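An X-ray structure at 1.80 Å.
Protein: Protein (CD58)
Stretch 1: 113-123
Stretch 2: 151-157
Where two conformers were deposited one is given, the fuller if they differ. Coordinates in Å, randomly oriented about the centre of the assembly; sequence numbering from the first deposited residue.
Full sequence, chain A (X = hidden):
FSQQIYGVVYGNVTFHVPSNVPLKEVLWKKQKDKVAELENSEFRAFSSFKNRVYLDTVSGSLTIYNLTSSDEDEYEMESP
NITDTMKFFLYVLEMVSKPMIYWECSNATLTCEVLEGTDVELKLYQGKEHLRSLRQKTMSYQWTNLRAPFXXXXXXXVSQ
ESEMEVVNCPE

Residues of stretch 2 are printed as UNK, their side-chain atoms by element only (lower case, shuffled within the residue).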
# COMPACT_ATOMS: atom_id res chain seq x y z
N GLU A 113 13.21 -6.32 13.66
CA GLU A 113 13.46 -6.17 12.24
C GLU A 113 12.38 -6.89 11.45
O GLU A 113 11.65 -7.71 12.00
CB GLU A 113 14.83 -6.72 11.88
CG GLU A 113 14.94 -8.21 12.03
CD GLU A 113 16.09 -8.77 11.22
OE1 GLU A 113 17.22 -8.29 11.38
OE2 GLU A 113 15.86 -9.70 10.41
N VAL A 114 12.26 -6.57 10.17
CA VAL A 114 11.25 -7.21 9.35
C VAL A 114 11.88 -7.28 7.98
O VAL A 114 12.54 -6.33 7.56
CB VAL A 114 9.89 -6.42 9.36
CG1 VAL A 114 10.05 -5.05 8.71
CG2 VAL A 114 8.79 -7.23 8.68
N LEU A 115 11.72 -8.42 7.30
CA LEU A 115 12.32 -8.63 5.98
C LEU A 115 11.58 -8.01 4.81
O LEU A 115 12.16 -7.26 4.03
CB LEU A 115 12.50 -10.13 5.71
CG LEU A 115 13.26 -10.52 4.44
CD1 LEU A 115 14.65 -9.92 4.47
CD2 LEU A 115 13.32 -12.05 4.34
N GLU A 116 10.31 -8.35 4.67
CA GLU A 116 9.52 -7.88 3.56
C GLU A 116 8.65 -6.67 3.88
O GLU A 116 8.32 -6.41 5.04
CB GLU A 116 8.64 -9.02 3.04
CG GLU A 116 9.37 -10.27 2.63
CD GLU A 116 8.44 -11.34 2.16
OE1 GLU A 116 7.72 -11.09 1.17
OE2 GLU A 116 8.41 -12.43 2.76
N GLY A 117 8.25 -5.96 2.82
CA GLY A 117 7.40 -4.80 2.97
C GLY A 117 7.95 -3.56 2.31
O GLY A 117 9.16 -3.33 2.30
N THR A 118 7.04 -2.76 1.74
CA THR A 118 7.39 -1.50 1.10
C THR A 118 7.04 -0.36 2.07
O THR A 118 5.97 -0.38 2.68
CB THR A 118 6.59 -1.29 -0.22
OG1 THR A 118 6.68 -2.44 -1.05
CG2 THR A 118 7.14 -0.13 -0.98
N ASP A 119 7.92 0.63 2.21
CA ASP A 119 7.68 1.79 3.09
C ASP A 119 7.14 1.34 4.44
O ASP A 119 6.06 1.75 4.89
CB ASP A 119 6.69 2.78 2.47
CG ASP A 119 7.01 4.23 2.82
OD1 ASP A 119 8.15 4.51 3.27
OD2 ASP A 119 6.12 5.08 2.65
N VAL A 120 7.92 0.50 5.08
CA VAL A 120 7.57 -0.06 6.35
C VAL A 120 7.98 0.83 7.52
O VAL A 120 8.98 1.54 7.47
CB VAL A 120 8.27 -1.45 6.49
CG1 VAL A 120 8.00 -2.06 7.85
CG2 VAL A 120 7.78 -2.36 5.39
N GLU A 121 7.19 0.76 8.57
CA GLU A 121 7.45 1.46 9.80
C GLU A 121 7.40 0.35 10.87
O GLU A 121 6.49 -0.48 10.86
CB GLU A 121 6.36 2.48 10.07
CG GLU A 121 6.62 3.38 11.23
CD GLU A 121 5.66 4.56 11.26
OE1 GLU A 121 5.81 5.49 10.41
OE2 GLU A 121 4.77 4.56 12.14
N LEU A 122 8.37 0.34 11.78
CA LEU A 122 8.37 -0.62 12.87
C LEU A 122 7.93 0.17 14.10
O LEU A 122 8.37 1.32 14.31
CB LEU A 122 9.78 -1.17 13.10
CG LEU A 122 10.28 -2.17 12.04
CD1 LEU A 122 11.70 -2.60 12.39
CD2 LEU A 122 9.34 -3.38 11.97
N LYS A 123 7.04 -0.41 14.90
CA LYS A 123 6.54 0.26 16.11
C LYS A 123 6.80 -0.67 17.29
O LYS A 123 6.48 -1.86 17.23
CB LYS A 123 5.06 0.53 15.96
CG LYS A 123 4.75 1.39 14.77
CD LYS A 123 3.27 1.51 14.61
CE LYS A 123 2.83 2.95 14.75
NZ LYS A 123 2.54 3.60 13.42
N UNK A 151 6.39 -5.81 22.23
CA UNK A 151 5.62 -6.11 21.05
C UNK A 151 6.17 -5.21 19.97
O UNK A 151 6.35 -4.00 20.18
c UNK A 151 1.87 -5.95 20.32
c UNK A 151 3.34 -5.98 19.96
c UNK A 151 0.99 -5.97 19.09
c UNK A 151 4.15 -5.83 21.23
n UNK A 151 0.57 -4.60 18.67
N UNK A 152 6.48 -5.81 18.83
CA UNK A 152 6.97 -5.05 17.69
C UNK A 152 6.00 -5.25 16.57
O UNK A 152 5.61 -6.38 16.25
s UNK A 152 8.97 -4.47 15.93
c UNK A 152 8.34 -5.52 17.27
N UNK A 153 5.58 -4.15 15.97
CA UNK A 153 4.64 -4.21 14.88
C UNK A 153 5.27 -3.64 13.61
O UNK A 153 5.92 -2.60 13.64
c UNK A 153 1.29 -2.38 14.53
n UNK A 153 -0.64 -1.98 16.05
c UNK A 153 0.68 -2.68 15.90
c UNK A 153 3.41 -3.42 15.25
c UNK A 153 2.36 -3.40 14.19
N UNK A 154 5.13 -4.36 12.50
CA UNK A 154 5.63 -3.86 11.22
C UNK A 154 4.36 -3.45 10.48
O UNK A 154 3.41 -4.23 10.36
c UNK A 154 6.35 -4.94 10.45
N UNK A 155 4.31 -2.21 10.01
CA UNK A 155 3.12 -1.75 9.32
C UNK A 155 3.40 -0.84 8.12
O UNK A 155 4.40 -0.11 8.07
c UNK A 155 1.04 -0.31 9.63
c UNK A 155 2.96 -0.06 11.17
c UNK A 155 2.17 -1.03 10.35
N UNK A 156 2.56 -0.95 7.11
CA UNK A 156 2.64 -0.09 5.93
C UNK A 156 1.19 0.11 5.50
O UNK A 156 0.26 -0.44 6.12
o UNK A 156 1.80 -2.25 4.29
n UNK A 156 3.82 -2.58 3.38
c UNK A 156 3.53 -0.66 4.81
c UNK A 156 2.97 -1.90 4.14
N UNK A 157 1.00 0.92 4.47
CA UNK A 157 -0.35 1.22 4.00
C UNK A 157 -1.23 0.03 3.69
O UNK A 157 -2.44 0.14 3.79
c UNK A 157 -0.27 2.10 2.76
n UNK A 157 -0.15 5.74 3.64
c UNK A 157 0.38 3.44 3.01
n UNK A 157 -0.45 8.03 3.78
n UNK A 157 -2.26 6.60 3.88
c UNK A 157 -0.95 6.79 3.76
c UNK A 157 -0.62 4.37 3.63
O HOH W 1 3.63 2.42 3.78

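Position 151 carries five side-chain atoms, four carbons and a terminal nitrogen. Tracing distances from CA gives an unbranched row with no ring, which is the pattern of lysine. The side chain makes no close contact with stretch 1, so the identification rests on the atoms themselves: Lys151.

At position 152 the side chain is one carbon followed by one sulfur. The sulfur lies 4.1 Å from Leu122 CD2, an apolar contact. A single carbon ending in sulfur defines cysteine, and Cys152 SG is bonded covalently to a group elsewhere in the structure. Its backbone also takes part, since Cys152 CA approaches Lys123 O at 3.3 Å in a CA-H...O contact with an angle of 143° at the hydrogen.

Position 153 again has four carbons in a row ending in nitrogen. Its CB lies 4.3 Å from Lys123 CB, but the end of the chain leads away from stretch 1. The residue is Lys153. Its main chain forms a reciprocal pair with that of Lys123: Lys123 N to Lys153 O and Lys153 N to Lys123 O are both 2.8 Å, at 156° and 166°.

Position 154 has one carbon and nothing beyond it. This small side chain is nevertheless well packed, with its CB 3.7 Å from Leu122 CD2, 3.8 Å from Val114 CG2 and 4.2 Å from Val120 CG1. The three contacts place a methyl group among larger aliphatic side chains, and the lone carbon identifies Ala154.

Position 155 shows three carbons, the first carrying the other two. One of the two branch carbons lies 3.8 Å from Lys123 CD, against the aliphatic part of that lysine. Branching directly at CB, without any heteroatom, identifies Val155; the branch in contact is CG1, with chi1 at 47° (p). Glu121 N to Val155 O at 3.0 Å and Val155 N to Glu121 O at 2.9 Å form the second reciprocal pair.

Position 156 has two carbons, the second carrying one oxygen and one nitrogen. The side-chain nitrogen lies 3.2 Å from Thr118 O. This short planar amide belongs to asparagine. In Asn156, ND2 donates to Thr118 O at an angle of 141°, so the side chain reaches a backbone carbonyl in the loop before the stretch 1 strand.

Position 157 has three carbons, a nitrogen, and then a carbon bearing two more nitrogens: the guanidinium of Arg157. The side chain stays out of contact with stretch 1. A water supplies a link instead, donating to Asp119 O at 2.8 Å and accepting from Arg157 N at 3.1 Å.

The contact is an antiparallel strand pairing, with axes 4.6 Å apart at closest approach and N-to-C directions 158° apart. Four backbone hydrogen bonds fix the register, while Leu122 and Ala154 share one sheet face and Glu121, Lys123, Lys153 and Val155 the other. On the latter, Lys123 NZ forms a salt bridge with Glu121 OE2 at 2.7 Å. Beyond the paired strands, the Asn156 amide extends the attachment into the loop, and the whole contact buries 509 Å², both sides summed.

Stretch 2, residues 151-157: KCKAVNR
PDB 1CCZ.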